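Biliverdin reductase (Synechocystis sp., PDB 5B3T) probably catalyses the NAD(P)H-dependent reduction of biliverdin to bilirubin, using a Rossmann-type domain to bind the nucleotide. Local coordinates at residues A[218-223]-A[238-243]; A[33-38]-A[293-298]; A[137-142]-A[260-265]. One frame throughout, in Å; residues are numbered along the deposited sequence.

Contact 1. Residues A[218-223]-A[238-243]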
loop_
_atom_site.group_PDB
_atom_site.type_symbol
_atom_site.label_atom_id
_atom_site.label_comp_id
_atom_site.label_asym_id
_atom_site.label_seq_id
_atom_site.Cartn_x
_atom_site.Cartn_y
_atom_site.Cartn_z
ATOM N N ARG A 218 0.935 -16.918 14.859
ATOM C CA ARG A 218 0.875 -16.053 16.024
ATOM C C ARG A 218 2.006 -15.039 16.054
ATOM O O ARG A 218 1.948 -14.093 16.843
ATOM C CB ARG A 218 0.892 -16.883 17.313
ATOM C CG ARG A 218 2.155 -17.687 17.540
ATOM C CD ARG A 218 2.042 -18.510 18.815
ATOM N NE ARG A 218 3.343 -18.982 19.275
ATOM C CZ ARG A 218 4.078 -18.351 20.185
ATOM N NH1 ARG A 218 3.632 -17.230 20.733
ATOM N NH2 ARG A 218 5.254 -18.842 20.550
ATOM N N ALA A 219 3.026 -15.221 15.221
ATOM C CA ALA A 219 4.092 -14.245 15.071
ATOM C C ALA A 219 4.802 -14.517 13.756
ATOM O O ALA A 219 4.820 -15.651 13.268
ATOM C CB ALA A 219 5.089 -14.298 16.237
ATOM N N CYS A 220 5.377 -13.464 13.184
ATOM C CA CYS A 220 6.220 -13.597 12.009
ATOM C C CYS A 220 7.368 -12.607 12.111
ATOM O O CYS A 220 7.224 -11.516 12.671
ATOM C CB CYS A 220 5.440 -13.368 10.702
ATOM S SG CYS A 220 4.906 -11.667 10.406
ATOM N N LEU A 221 8.518 -13.011 11.582
ATOM C CA LEU A 221 9.675 -12.134 11.452
ATOM C C LEU A 221 10.239 -12.327 10.056
ATOM O O LEU A 221 10.715 -13.417 9.723
ATOM C CB LEU A 221 10.740 -12.431 12.510
ATOM C CG LEU A 221 12.047 -11.654 12.332
ATOM C CD1 LEU A 221 11.795 -10.150 12.365
ATOM C CD2 LEU A 221 13.068 -12.056 13.385
ATOM N N ALA A 222 10.168 -11.282 9.238
ATOM C CA ALA A 222 10.647 -11.335 7.866
ATOM C C ALA A 222 11.703 -10.258 7.675
ATOM O O ALA A 222 11.479 -9.094 8.021
ATOM C CB ALA A 222 9.501 -11.151 6.870
ATOM N N THR A 223 12.852 -10.653 7.133
ATOM C CA THR A 223 13.991 -9.765 6.962
ATOM C C THR A 223 14.460 -9.837 5.519
ATOM O O THR A 223 14.606 -10.931 4.968
ATOM C CB THR A 223 15.137 -10.149 7.905
ATOM O OG1 THR A 223 15.473 -11.528 7.707
ATOM C CG2 THR A 223 14.729 -9.943 9.353
ATOM N N TYR A 238 10.249 -6.699 8.968
ATOM C CA TYR A 238 8.827 -6.721 9.296
ATOM C C TYR A 238 8.580 -7.817 10.318
ATOM O O TYR A 238 8.762 -9.001 10.018
ATOM C CB TYR A 238 7.960 -6.948 8.052
ATOM C CG TYR A 238 6.469 -6.911 8.332
ATOM C CD1 TYR A 238 5.777 -8.060 8.698
ATOM C CD2 TYR A 238 5.757 -5.723 8.230
ATOM C CE1 TYR A 238 4.417 -8.025 8.956
ATOM C CE2 TYR A 238 4.398 -5.680 8.484
ATOM C CZ TYR A 238 3.734 -6.833 8.846
ATOM O OH TYR A 238 2.382 -6.794 9.100
ATOM N N GLY A 239 8.156 -7.422 11.515
ATOM C CA GLY A 239 7.809 -8.378 12.546
ATOM C C GLY A 239 6.552 -7.991 13.296
ATOM O O GLY A 239 6.313 -6.807 13.546
ATOM N N LYS A 240 5.730 -8.977 13.646
ATOM C CA LYS A 240 4.555 -8.728 14.465
ATOM C C LYS A 240 4.155 -10.027 15.144
ATOM O O LYS A 240 4.487 -11.119 14.676
ATOM C CB LYS A 240 3.387 -8.165 13.645
ATOM C CG LYS A 240 2.736 -9.153 12.688
ATOM C CD LYS A 240 1.585 -8.494 11.939
ATOM C CE LYS A 240 1.045 -9.391 10.841
ATOM N NZ LYS A 240 0.093 -8.658 9.961
ATOM N N GLY A 241 3.446 -9.896 16.259
ATOM C CA GLY A 241 2.949 -11.071 16.942
ATOM C C GLY A 241 3.348 -11.197 18.397
ATOM O O GLY A 241 3.801 -10.233 19.021
ATOM N N GLU A 242 3.201 -12.408 18.935
ATOM C CA GLU A 242 3.250 -12.624 20.375
ATOM C C GLU A 242 4.666 -12.633 20.943
ATOM O O GLU A 242 4.824 -12.470 22.157
ATOM C CB GLU A 242 2.542 -13.939 20.721
ATOM C CG GLU A 242 1.028 -13.879 20.544
ATOM C CD GLU A 242 0.352 -15.228 20.714
ATOM O OE1 GLU A 242 1.040 -16.206 21.079
ATOM O OE2 GLU A 242 -0.873 -15.309 20.484
ATOM N N VAL A 243 5.697 -12.804 20.108
ATOM C CA VAL A 243 7.058 -12.954 20.617
ATOM C C VAL A 243 7.809 -11.634 20.737
ATOM O O VAL A 243 8.932 -11.620 21.260
ATOM C CB VAL A 243 7.887 -13.913 19.735
ATOM C CG1 VAL A 243 7.208 -15.270 19.645
ATOM C CG2 VAL A 243 8.100 -13.316 18.350
#

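Contact 2. Residues A[33-38]-A[293-298]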
loop_
_atom_site.group_PDB
_atom_site.type_symbol
_atom_site.label_atom_id
_atom_site.label_comp_id
_atom_site.label_asym_id
_atom_site.label_seq_id
_atom_site.Cartn_x
_atom_site.Cartn_y
_atom_site.Cartn_z
ATOM N N ARG A 33 -17.471 11.732 -1.376
ATOM C CA ARG A 33 -18.694 12.329 -0.905
ATOM C C ARG A 33 -18.674 13.851 -1.000
ATOM O O ARG A 33 -19.585 14.447 -1.466
ATOM C CB ARG A 33 -19.007 11.918 0.540
ATOM C CG ARG A 33 -20.346 12.403 1.048
ATOM C CD ARG A 33 -20.673 12.019 2.478
ATOM N NE ARG A 33 -19.551 12.186 3.397
ATOM C CZ ARG A 33 -19.594 11.962 4.711
ATOM N NH1 ARG A 33 -20.750 11.609 5.286
ATOM N NH2 ARG A 33 -18.500 12.125 5.444
ATOM N N GLY A 34 -17.587 14.444 -0.558
ATOM C CA GLY A 34 -17.457 15.889 -0.517
ATOM C C GLY A 34 -17.332 16.508 -1.892
ATOM O O GLY A 34 -17.797 17.629 -2.115
ATOM N N ASP A 35 -16.709 15.798 -2.831
ATOM C CA ASP A 35 -16.526 16.321 -4.178
ATOM C C ASP A 35 -17.828 16.200 -4.958
ATOM O O ASP A 35 -18.475 15.148 -4.947
ATOM C CB ASP A 35 -15.406 15.573 -4.897
ATOM C CG ASP A 35 -14.811 16.374 -6.042
ATOM O OD1 ASP A 35 -15.506 16.573 -7.062
ATOM O OD2 ASP A 35 -13.644 16.805 -5.923
ATOM N N ARG A 36 -18.212 17.278 -5.639
ATOM C CA ARG A 36 -19.460 17.264 -6.389
ATOM C C ARG A 36 -19.369 16.461 -7.677
ATOM O O ARG A 36 -20.406 16.151 -8.272
ATOM C CB ARG A 36 -19.895 18.686 -6.728
ATOM C CG ARG A 36 -19.199 19.247 -7.945
ATOM C CD ARG A 36 -19.809 20.573 -8.315
ATOM N NE ARG A 36 -20.171 20.660 -9.727
ATOM C CZ ARG A 36 -19.298 20.822 -10.715
ATOM N NH1 ARG A 36 -18.001 20.914 -10.450
ATOM N NH2 ARG A 36 -19.721 20.899 -11.970
ATOM N N ARG A 37 -18.158 16.133 -8.130
ATOM C CA ARG A 37 -18.000 15.344 -9.343
ATOM C C ARG A 37 -18.250 13.858 -9.120
ATOM O O ARG A 37 -18.244 13.096 -10.093
ATOM C CB ARG A 37 -16.596 15.543 -9.921
ATOM C CG ARG A 37 -16.292 16.966 -10.371
ATOM C CD ARG A 37 -14.806 17.148 -10.656
ATOM N NE ARG A 37 -14.007 17.124 -9.433
ATOM C CZ ARG A 37 -12.678 17.125 -9.405
ATOM N NH1 ARG A 37 -11.987 17.145 -10.537
ATOM N NH2 ARG A 37 -12.038 17.105 -8.243
ATOM N N SER A 38 -18.473 13.427 -7.881
ATOM C CA SER A 38 -18.572 12.007 -7.577
ATOM C C SER A 38 -19.693 11.761 -6.578
ATOM O O SER A 38 -20.174 12.677 -5.903
ATOM C CB SER A 38 -17.245 11.455 -7.040
ATOM O OG SER A 38 -16.760 12.244 -5.967
ATOM N N ALA A 293 -7.174 14.057 -8.312
ATOM C CA ALA A 293 -6.509 13.802 -9.585
ATOM C C ALA A 293 -7.238 12.726 -10.379
ATOM O O ALA A 293 -7.379 12.832 -11.603
ATOM C CB ALA A 293 -5.052 13.406 -9.347
ATOM N N VAL A 294 -7.711 11.679 -9.694
ATOM C CA VAL A 294 -8.472 10.626 -10.363
ATOM C C VAL A 294 -9.761 11.190 -10.940
ATOM O O VAL A 294 -10.123 10.910 -12.089
ATOM C CB VAL A 294 -8.744 9.465 -9.387
ATOM C CG1 VAL A 294 -9.826 8.550 -9.929
ATOM C CG2 VAL A 294 -7.464 8.681 -9.121
ATOM N N LEU A 295 -10.474 11.995 -10.154
ATOM C CA LEU A 295 -11.677 12.645 -10.658
ATOM C C LEU A 295 -11.361 13.522 -11.862
ATOM O O LEU A 295 -12.116 13.545 -12.840
ATOM C CB LEU A 295 -12.327 13.464 -9.541
ATOM C CG LEU A 295 -12.961 12.583 -8.461
ATOM C CD1 LEU A 295 -13.514 13.408 -7.315
ATOM C CD2 LEU A 295 -14.051 11.716 -9.073
ATOM N N ASP A 296 -10.236 14.239 -11.812
ATOM C CA ASP A 296 -9.807 15.045 -12.951
ATOM C C ASP A 296 -9.664 14.190 -14.201
ATOM O O ASP A 296 -10.201 14.523 -15.263
ATOM C CB ASP A 296 -8.483 15.750 -12.631
ATOM C CG ASP A 296 -8.652 17.244 -12.375
ATOM O OD1 ASP A 296 -9.217 17.629 -11.322
ATOM O OD2 ASP A 296 -8.185 18.045 -13.220
ATOM N N TYR A 297 -8.952 13.070 -14.087
ATOM C CA TYR A 297 -8.746 12.201 -15.241
ATOM C C TYR A 297 -10.072 11.702 -15.802
ATOM O O TYR A 297 -10.288 11.713 -17.018
ATOM C CB TYR A 297 -7.844 11.014 -14.879
ATOM C CG TYR A 297 -7.767 10.006 -15.992
ATOM C CD1 TYR A 297 -7.027 10.274 -17.136
ATOM C CD2 TYR A 297 -8.456 8.800 -15.913
ATOM C CE1 TYR A 297 -6.961 9.363 -18.163
ATOM C CE2 TYR A 297 -8.394 7.887 -16.937
ATOM C CZ TYR A 297 -7.645 8.174 -18.057
ATOM O OH TYR A 297 -7.580 7.265 -19.080
ATOM N N LEU A 298 -10.976 11.263 -14.927
ATOM C CA LEU A 298 -12.221 10.657 -15.397
ATOM C C LEU A 298 -13.163 11.672 -16.034
ATOM O O LEU A 298 -13.940 11.313 -16.927
ATOM C CB LEU A 298 -12.919 9.929 -14.244
ATOM C CG LEU A 298 -12.139 8.761 -13.645
ATOM C CD1 LEU A 298 -12.859 8.172 -12.441
ATOM C CD2 LEU A 298 -11.888 7.691 -14.698
#

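Contact 3. Residues A[137-142]-A[260-265]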
loop_
_atom_site.group_PDB
_atom_site.type_symbol
_atom_site.label_atom_id
_atom_site.label_comp_id
_atom_site.label_asym_id
_atom_site.label_seq_id
_atom_site.Cartn_x
_atom_site.Cartn_y
_atom_site.Cartn_z
ATOM N N GLY A 137 2.511 7.252 4.232
ATOM C CA GLY A 137 2.466 8.077 3.033
ATOM C C GLY A 137 3.048 9.461 3.245
ATOM O O GLY A 137 3.773 9.977 2.390
ATOM N N GLY A 138 2.735 10.085 4.381
ATOM C CA GLY A 138 3.332 11.374 4.687
ATOM C C GLY A 138 4.838 11.293 4.843
ATOM O O GLY A 138 5.570 12.153 4.349
ATOM N N VAL A 139 5.320 10.248 5.521
ATOM C CA VAL A 139 6.760 10.077 5.705
ATOM C C VAL A 139 7.455 9.885 4.362
ATOM O O VAL A 139 8.562 10.393 4.145
ATOM C CB VAL A 139 7.040 8.905 6.666
ATOM C CG1 VAL A 139 8.509 8.507 6.614
ATOM C CG2 VAL A 139 6.648 9.284 8.086
ATOM N N HIS A 140 6.821 9.158 3.434
ATOM C CA HIS A 140 7.442 8.943 2.129
ATOM C C HIS A 140 7.661 10.257 1.391
ATOM O O HIS A 140 8.719 10.467 0.785
ATOM C CB HIS A 140 6.599 8.007 1.265
ATOM C CG HIS A 140 7.088 7.913 -0.147
ATOM N ND1 HIS A 140 8.177 7.148 -0.508
ATOM C CD2 HIS A 140 6.667 8.524 -1.280
ATOM C CE1 HIS A 140 8.390 7.274 -1.806
ATOM N NE2 HIS A 140 7.488 8.103 -2.298
ATOM N N GLN A 141 6.668 11.147 1.411
ATOM C CA GLN A 141 6.836 12.435 0.748
ATOM C C GLN A 141 7.884 13.285 1.454
ATOM O O GLN A 141 8.636 14.019 0.803
ATOM C CB GLN A 141 5.498 13.171 0.678
ATOM C CG GLN A 141 4.454 12.488 -0.196
ATOM C CD GLN A 141 4.886 12.338 -1.651
ATOM O OE1 GLN A 141 5.806 13.012 -2.118
ATOM N NE2 GLN A 141 4.212 11.452 -2.375
ATOM N N ALA A 142 7.952 13.196 2.785
ATOM C CA ALA A 142 8.987 13.916 3.519
ATOM C C ALA A 142 10.379 13.410 3.152
ATOM O O ALA A 142 11.323 14.200 3.033
ATOM C CB ALA A 142 8.746 13.791 5.024
ATOM N N LEU A 260 18.771 10.985 7.468
ATOM C CA LEU A 260 17.352 11.177 7.732
ATOM C C LEU A 260 16.874 10.083 8.679
ATOM O O LEU A 260 17.071 8.895 8.408
ATOM C CB LEU A 260 16.539 11.144 6.435
ATOM C CG LEU A 260 16.831 12.221 5.388
ATOM C CD1 LEU A 260 16.110 11.912 4.083
ATOM C CD2 LEU A 260 16.422 13.587 5.914
ATOM N N ILE A 261 16.258 10.482 9.788
ATOM C CA ILE A 261 15.717 9.547 10.769
ATOM C C ILE A 261 14.235 9.822 10.918
ATOM O O ILE A 261 13.841 10.936 11.285
ATOM C CB ILE A 261 16.399 9.671 12.135
ATOM C CG1 ILE A 261 17.908 9.725 11.993
ATOM C CG2 ILE A 261 16.001 8.509 13.033
ATOM C CD1 ILE A 261 18.555 9.967 13.298
ATOM N N PHE A 262 13.417 8.806 10.669
ATOM C CA PHE A 262 11.989 8.881 10.937
ATOM C C PHE A 262 11.631 7.830 11.976
ATOM O O PHE A 262 11.841 6.633 11.755
ATOM C CB PHE A 262 11.175 8.706 9.654
ATOM C CG PHE A 262 11.319 9.853 8.696
ATOM C CD1 PHE A 262 12.366 9.887 7.792
ATOM C CD2 PHE A 262 10.423 10.911 8.719
ATOM C CE1 PHE A 262 12.512 10.949 6.917
ATOM C CE2 PHE A 262 10.561 11.975 7.846
ATOM C CZ PHE A 262 11.606 11.994 6.942
ATOM N N VAL A 263 11.125 8.286 13.118
ATOM C CA VAL A 263 10.594 7.426 14.167
ATOM C C VAL A 263 9.086 7.621 14.159
ATOM O O VAL A 263 8.586 8.673 14.574
ATOM C CB VAL A 263 11.192 7.752 15.542
ATOM C CG1 VAL A 263 10.602 6.837 16.608
ATOM C CG2 VAL A 263 12.712 7.643 15.504
ATOM N N GLY A 264 8.360 6.616 13.684
ATOM C CA GLY A 264 6.948 6.820 13.417
ATOM C C GLY A 264 6.800 7.886 12.352
ATOM O O GLY A 264 7.499 7.878 11.332
ATOM N N GLU A 265 5.896 8.834 12.590
ATOM C CA GLU A 265 5.719 9.977 11.705
ATOM C C GLU A 265 6.566 11.178 12.120
ATOM O O GLU A 265 6.252 12.311 11.735
ATOM C CB GLU A 265 4.241 10.373 11.642
ATOM C CG GLU A 265 3.347 9.357 10.941
ATOM C CD GLU A 265 3.021 8.155 11.811
ATOM O OE1 GLU A 265 3.306 8.204 13.027
ATOM O OE2 GLU A 265 2.480 7.163 11.281
#

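Contact 1. Residues A[218-223]-A[238-243]
Four main-chain hydrogen bonds, two each at the C220/K240 and A222/Y238 pairs, establish 218-223 and 238-243 as neighbouring antiparallel arms of a beta hairpin; the straightest, A222 N to Y238 O, has an N-H...O angle of 169°. On the sheet face that C220 shares with Y238, the thiol sits in the crowded position between backbone N and carbonyl carbon (chi1 70°), which sets SG at the edge of the Y238 ring, 4.0 Å from CE1. K240 lays its CG against the same SG, then runs extended to NZ, which bonds Y238 OH at 3.1 Å and also T172 O. Where the strands end, G241 lies against A219, CA to CA 3.9 Å, and E242 N donates to R218 O. The side chains of R218 and E242 cross at about a right angle. R218 NH1 reaches E242 OE1 at 2.8 Å, on the anti lone pair, with guanidinium and carboxylate planes 49° apart. E242 OE2 accepts from A167 N. The carboxylate is thus held through both oxygens, which probably stabilises its negative charge, while one salt bridge and one main-chain hydrogen bond tie R218 to E242 beyond the last strand pair.

Contact 2. Residues A[33-38]-A[293-298]
A salt-bridge network of D35, R37 and D296 joins the loop after helix 23-34 of the Rossmann domain to helix 283-300, and an Asx turn shapes the loop that presents R37. V294 packs on V102 of strand 100-104, which places the helix beside the parallel sheet.

L295 is the first to engage the loop. Its CG is anti to the carbonyl carbon, and both methyls are used. CD1 meets the carboxylate of D35 tip to tip, 3.5 Å from CG of that residue, and also touches S38 OG, a hydroxyl hydrogen-bonded to F32 O; CD2 rests on S38 CB at 3.8 Å. Nearer the backbone, L295 CB sits over the centre of one face of the R37 guanidinium, 3.7 Å above its plane, so that aliphatic carbon backs the flat cation.

D296 follows and supplies the charge. Its OD1 stands at the guanidinium edge and accepts from R37 NH1 at 2.9 Å; the two planar groups are turned 89° apart, and the donor approaches 45° out of the carboxylate plane. D296 OD2 has a second cationic partner in K302. Beyond D296, the helix turns Y297 onto L127 and L304, and L298 onto H100 and V14.

What presents R37 so precisely is its own loop. A bend at chi3 (-70°) turns the guanidinium side-on to D35, which it grips through NE and NH2, one to each oxygen. With acidic groups at both ends, the arginine probably stays charged and its rotation is restricted. D35 OD1 is shared: its syn lone pair takes R37 NE at 2.9 Å, and its anti lone pair takes the backbone N of R37, also at 2.9 Å.

Contact 3. Residues A[137-142]-A[260-265]
V139 and F262 run alongside each other, pointing opposite ways, the valine coming from helix 137-146 and the phenylalanine from strand 258-263. With chi1 at 167°, V139 CG1 is anti to the backbone N. This methyl lies over one face of the F262 ring, 3.6 Å above its plane but offset toward the rim. A centroid distance of 4.0 Å from CG1, at 25° off the normal, meets the definition of a CH-pi contact. The ring presents this face with F262 CG anti to its carbonyl carbon (chi1 -68°).

One turn farther along the helix, A142 CB approaches the far end of the same ring obliquely, 3.8 Å from F262 CE2. The two helical side chains therefore share one aromatic ring lengthwise, V139 near its CG and CD2, A142 near CE2 and CZ. The second valine methyl, CG2, turns to the chain leaving the strand, 3.6 Å from G264 O and 3.8 Å from E265 CA. No hydrogen bond crosses between the segments, so the contact rests chiefly on the CH-pi and apolar contacts of V139 and A142 with F262. E265 directs its charge to a salt bridge with R249.

The helix thus lies on the mixed sheet: I278 of strand 274-278 touches both A142 and F262, V280 touches V139 and F262, and F251 of neighbouring strand 248-255 also packs against F262.

Along the chain, residues 33-38 come first, then 137-142, both segments of contact 1, 260-265 and finally 293-298. Contact 2 therefore spans the other two, and contact 1 falls within the interval bridged by contact 3. Contacts 1 and 3 reach the same eight-stranded mixed sheet, with centres about 22 Å apart. Contact 2 belongs to the nucleotide-binding Rossmann half, its centre about 28 Å from that of contact 3 and about 39 Å from that of contact 1; contacts 1 and 2 lie on opposite sides of the chain's centre. Helix 283-300, although it follows the mixed sheet in sequence, packs back on the Rossmann sheet, so this Gfo/Idh/MocA-family fold is not simply two consecutive halves.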